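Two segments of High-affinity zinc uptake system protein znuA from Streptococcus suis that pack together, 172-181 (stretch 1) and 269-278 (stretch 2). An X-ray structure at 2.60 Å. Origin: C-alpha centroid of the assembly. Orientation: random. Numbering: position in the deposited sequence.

Stretch 1 (172-181) AFNYFAASYD
Stretch 2, residues 269-278: MYKHNVKLMV

Stretch 2 is helical throughout, part of a longer helix, with phi from -52° (His-272) to -68° (Tyr-270) and psi from -36° (Met-269) to -54° (Val-274), and regular i to i+4 bonds such as Val-274 N to Tyr-270 O at 3.0 Å and Met-277 N to Asn-273 O at 3.2 Å. Stretch 1 carries a short helix from Asn-174. Phe-173 (-125/24) sits at its N-cap position, and Phe-173 O accepts from Ala-177 N at 2.7 Å. Toward the other end i to i+3 bonds join the i to i+4 ones: Ser-179 N is 2.9 Å from Phe-176 O and weakly bonded to Tyr-175 O at 3.2 Å, while Ser-179 OG also bonds to Tyr-175 O at 2.7 Å. Tyr-180 (-135/45) and Asp-181 (43/61) then leave helical geometry.

The backbones stay well apart: the nearest CA atoms, those of Phe-176 and Val-274, are 10.3 Å from each other. Long side chains therefore make the contact, which buries 256 Å² in total and contains no hydrogen bond between the stretches.

The CA-to-CB bond of Phe-176 (chi1 172°, t; chi2 88°) points toward stretch 2, and this residue has the largest covered area. Phe-176 CZ lies 3.6 Å from Met-277 SD; the Met-277 chi angles are m, t, t. Met-277 SD is 4.4 Å from the centroid of the Phe-176 ring and 47° off the normal, an oblique sulfur-aromatic approach, whereas Met-277 CE lies over one ring face. At the ring edge, Phe-176 CD1 is 4.2 Å from Tyr-270 OH. The CA-to-CB bond of Tyr-270 points sideways relative to stretch 1, with chi1 between wells at -141° and chi2 -64°, yet the side chain's end comes nearer; Tyr-270 OH reaches 3.7 Å from Tyr-180 OH (Tyr-180 chi1 -45°, m; chi2 -90°), a proximity rather than a hydrogen bond.

Phe-173 (chi1 -61°, m; chi2 92°) places CE2 4.5 Å from Met-277 CE and 4.3 Å from Asn-273 ND2, which approaches the ring edge. Asn-273 (chi1 -77°, m; chi2 2°) has its amide satisfied elsewhere in the structure.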

# COMPACT_ATOMS: atom_id res chain seq x y z
N ALA A 172 -5.76 -3.96 4.54
CA ALA A 172 -4.98 -3.18 3.59
C ALA A 172 -4.80 -3.91 2.26
O ALA A 172 -4.10 -3.42 1.37
CB ALA A 172 -3.63 -2.82 4.18
N PHE A 173 -5.42 -5.07 2.12
CA PHE A 173 -5.26 -5.88 0.92
C PHE A 173 -6.58 -6.23 0.27
O PHE A 173 -6.68 -7.23 -0.45
CB PHE A 173 -4.48 -7.16 1.25
CG PHE A 173 -3.10 -6.92 1.78
CD1 PHE A 173 -2.87 -6.81 3.14
CD2 PHE A 173 -2.02 -6.79 0.91
CE1 PHE A 173 -1.59 -6.59 3.63
CE2 PHE A 173 -0.75 -6.57 1.40
CZ PHE A 173 -0.53 -6.47 2.75
N ASN A 174 -7.60 -5.42 0.52
CA ASN A 174 -8.91 -5.62 -0.11
C ASN A 174 -8.82 -5.52 -1.62
O ASN A 174 -9.45 -6.30 -2.34
CB ASN A 174 -9.92 -4.60 0.41
CG ASN A 174 -10.47 -4.97 1.77
OD1 ASN A 174 -10.70 -6.14 2.06
ND2 ASN A 174 -10.70 -3.97 2.61
N TYR A 175 -8.04 -4.56 -2.09
CA TYR A 175 -7.85 -4.39 -3.52
C TYR A 175 -7.04 -5.55 -4.09
O TYR A 175 -7.25 -5.97 -5.23
CB TYR A 175 -7.16 -3.06 -3.82
CG TYR A 175 -8.02 -1.85 -3.53
CD1 TYR A 175 -8.81 -1.28 -4.53
CD2 TYR A 175 -8.06 -1.28 -2.27
CE1 TYR A 175 -9.60 -0.18 -4.28
CE2 TYR A 175 -8.85 -0.17 -2.01
CZ TYR A 175 -9.62 0.37 -3.02
OH TYR A 175 -10.41 1.47 -2.76
N PHE A 176 -6.13 -6.08 -3.28
CA PHE A 176 -5.33 -7.22 -3.67
C PHE A 176 -6.20 -8.46 -3.79
O PHE A 176 -6.23 -9.11 -4.84
CB PHE A 176 -4.21 -7.46 -2.66
CG PHE A 176 -3.45 -8.73 -2.91
CD1 PHE A 176 -2.35 -8.73 -3.76
CD2 PHE A 176 -3.83 -9.91 -2.31
CE1 PHE A 176 -1.65 -9.90 -3.99
CE2 PHE A 176 -3.13 -11.08 -2.54
CZ PHE A 176 -2.04 -11.07 -3.38
N ALA A 177 -6.89 -8.78 -2.71
CA ALA A 177 -7.76 -9.95 -2.67
C ALA A 177 -8.77 -9.92 -3.81
O ALA A 177 -9.05 -10.94 -4.43
CB ALA A 177 -8.47 -10.02 -1.33
N ALA A 178 -9.32 -8.74 -4.07
CA ALA A 178 -10.32 -8.57 -5.11
C ALA A 178 -9.73 -8.85 -6.49
O ALA A 178 -10.45 -9.26 -7.40
CB ALA A 178 -10.90 -7.17 -5.06
N SER A 179 -8.43 -8.64 -6.63
CA SER A 179 -7.78 -8.80 -7.93
C SER A 179 -7.43 -10.26 -8.24
O SER A 179 -7.33 -10.64 -9.41
CB SER A 179 -6.54 -7.92 -8.02
OG SER A 179 -6.86 -6.56 -7.81
N TYR A 180 -7.25 -11.07 -7.20
CA TYR A 180 -6.78 -12.44 -7.40
C TYR A 180 -7.55 -13.46 -6.59
O TYR A 180 -6.97 -14.34 -5.97
CB TYR A 180 -5.29 -12.53 -7.06
CG TYR A 180 -4.52 -11.39 -7.64
CD1 TYR A 180 -3.96 -11.47 -8.91
CD2 TYR A 180 -4.37 -10.20 -6.94
CE1 TYR A 180 -3.26 -10.42 -9.45
CE2 TYR A 180 -3.68 -9.15 -7.47
CZ TYR A 180 -3.12 -9.25 -8.72
OH TYR A 180 -2.43 -8.20 -9.26
N ASP A 181 -8.87 -13.34 -6.61
CA ASP A 181 -9.73 -14.31 -5.95
C ASP A 181 -9.18 -14.71 -4.59
O ASP A 181 -8.87 -15.88 -4.35
CB ASP A 181 -9.87 -15.55 -6.83
CG ASP A 181 -10.93 -16.50 -6.33
OD1 ASP A 181 -12.01 -16.02 -5.92
OD2 ASP A 181 -10.68 -17.72 -6.34
N MET A 269 8.68 -4.46 -4.23
CA MET A 269 7.88 -4.59 -3.02
C MET A 269 6.73 -5.54 -3.29
O MET A 269 6.33 -6.31 -2.42
CB MET A 269 7.36 -3.23 -2.58
CG MET A 269 6.36 -3.28 -1.43
SD MET A 269 4.68 -3.68 -1.95
CE MET A 269 4.27 -2.22 -2.91
N TYR A 270 6.19 -5.48 -4.50
CA TYR A 270 5.06 -6.32 -4.88
C TYR A 270 5.46 -7.78 -4.94
O TYR A 270 4.81 -8.65 -4.35
CB TYR A 270 4.53 -5.89 -6.24
CG TYR A 270 3.03 -5.91 -6.34
CD1 TYR A 270 2.33 -7.10 -6.24
CD2 TYR A 270 2.32 -4.74 -6.56
CE1 TYR A 270 0.97 -7.13 -6.34
CE2 TYR A 270 0.94 -4.76 -6.66
CZ TYR A 270 0.27 -5.96 -6.55
OH TYR A 270 -1.10 -6.00 -6.65
N LYS A 271 6.53 -8.06 -5.68
CA LYS A 271 7.03 -9.42 -5.83
C LYS A 271 7.36 -10.00 -4.47
O LYS A 271 7.00 -11.14 -4.17
CB LYS A 271 8.26 -9.45 -6.73
CG LYS A 271 8.01 -8.99 -8.16
CD LYS A 271 9.27 -9.07 -9.00
CE LYS A 271 9.02 -8.61 -10.42
NZ LYS A 271 10.25 -8.68 -11.25
N HIS A 272 8.05 -9.22 -3.65
CA HIS A 272 8.40 -9.62 -2.30
C HIS A 272 7.16 -10.10 -1.54
O HIS A 272 7.17 -11.17 -0.93
CB HIS A 272 9.05 -8.47 -1.55
CG HIS A 272 9.22 -8.72 -0.08
ND1 HIS A 272 10.38 -9.23 0.46
CD2 HIS A 272 8.38 -8.52 0.96
CE1 HIS A 272 10.25 -9.34 1.77
NE2 HIS A 272 9.04 -8.92 2.10
N ASN A 273 6.11 -9.30 -1.57
CA ASN A 273 4.86 -9.66 -0.91
C ASN A 273 4.31 -10.97 -1.45
O ASN A 273 3.97 -11.87 -0.68
CB ASN A 273 3.83 -8.54 -1.06
CG ASN A 273 4.10 -7.37 -0.13
OD1 ASN A 273 5.08 -7.37 0.62
ND2 ASN A 273 3.22 -6.38 -0.16
N VAL A 274 4.24 -11.08 -2.77
CA VAL A 274 3.68 -12.26 -3.42
C VAL A 274 4.45 -13.54 -3.09
O VAL A 274 3.85 -14.52 -2.66
CB VAL A 274 3.63 -12.08 -4.95
CG1 VAL A 274 3.36 -13.40 -5.62
CG2 VAL A 274 2.56 -11.06 -5.31
N LYS A 275 5.76 -13.53 -3.31
CA LYS A 275 6.59 -14.70 -3.00
C LYS A 275 6.37 -15.14 -1.56
O LYS A 275 6.32 -16.34 -1.27
CB LYS A 275 8.07 -14.40 -3.23
CG LYS A 275 8.49 -14.24 -4.69
CD LYS A 275 10.01 -14.20 -4.81
CE LYS A 275 10.46 -13.91 -6.24
NZ LYS A 275 11.94 -13.98 -6.38
N LEU A 276 6.26 -14.17 -0.67
CA LEU A 276 6.11 -14.45 0.76
C LEU A 276 4.83 -15.24 1.02
O LEU A 276 4.82 -16.18 1.80
CB LEU A 276 6.09 -13.14 1.55
CG LEU A 276 6.19 -13.25 3.07
CD1 LEU A 276 7.47 -13.96 3.47
CD2 LEU A 276 6.12 -11.88 3.71
N MET A 277 3.76 -14.84 0.35
CA MET A 277 2.47 -15.48 0.54
C MET A 277 2.49 -16.92 0.04
O MET A 277 2.00 -17.83 0.72
CB MET A 277 1.37 -14.70 -0.19
CG MET A 277 1.26 -13.26 0.24
SD MET A 277 -0.03 -12.37 -0.64
CE MET A 277 0.15 -10.73 0.04
N VAL A 278 3.06 -17.14 -1.13
CA VAL A 278 3.08 -18.47 -1.73
C VAL A 278 3.86 -19.44 -0.85
O VAL A 278 3.48 -20.59 -0.70
CB VAL A 278 3.66 -18.46 -3.15
CG1 VAL A 278 3.05 -17.34 -3.97
CG2 VAL A 278 5.18 -18.34 -3.12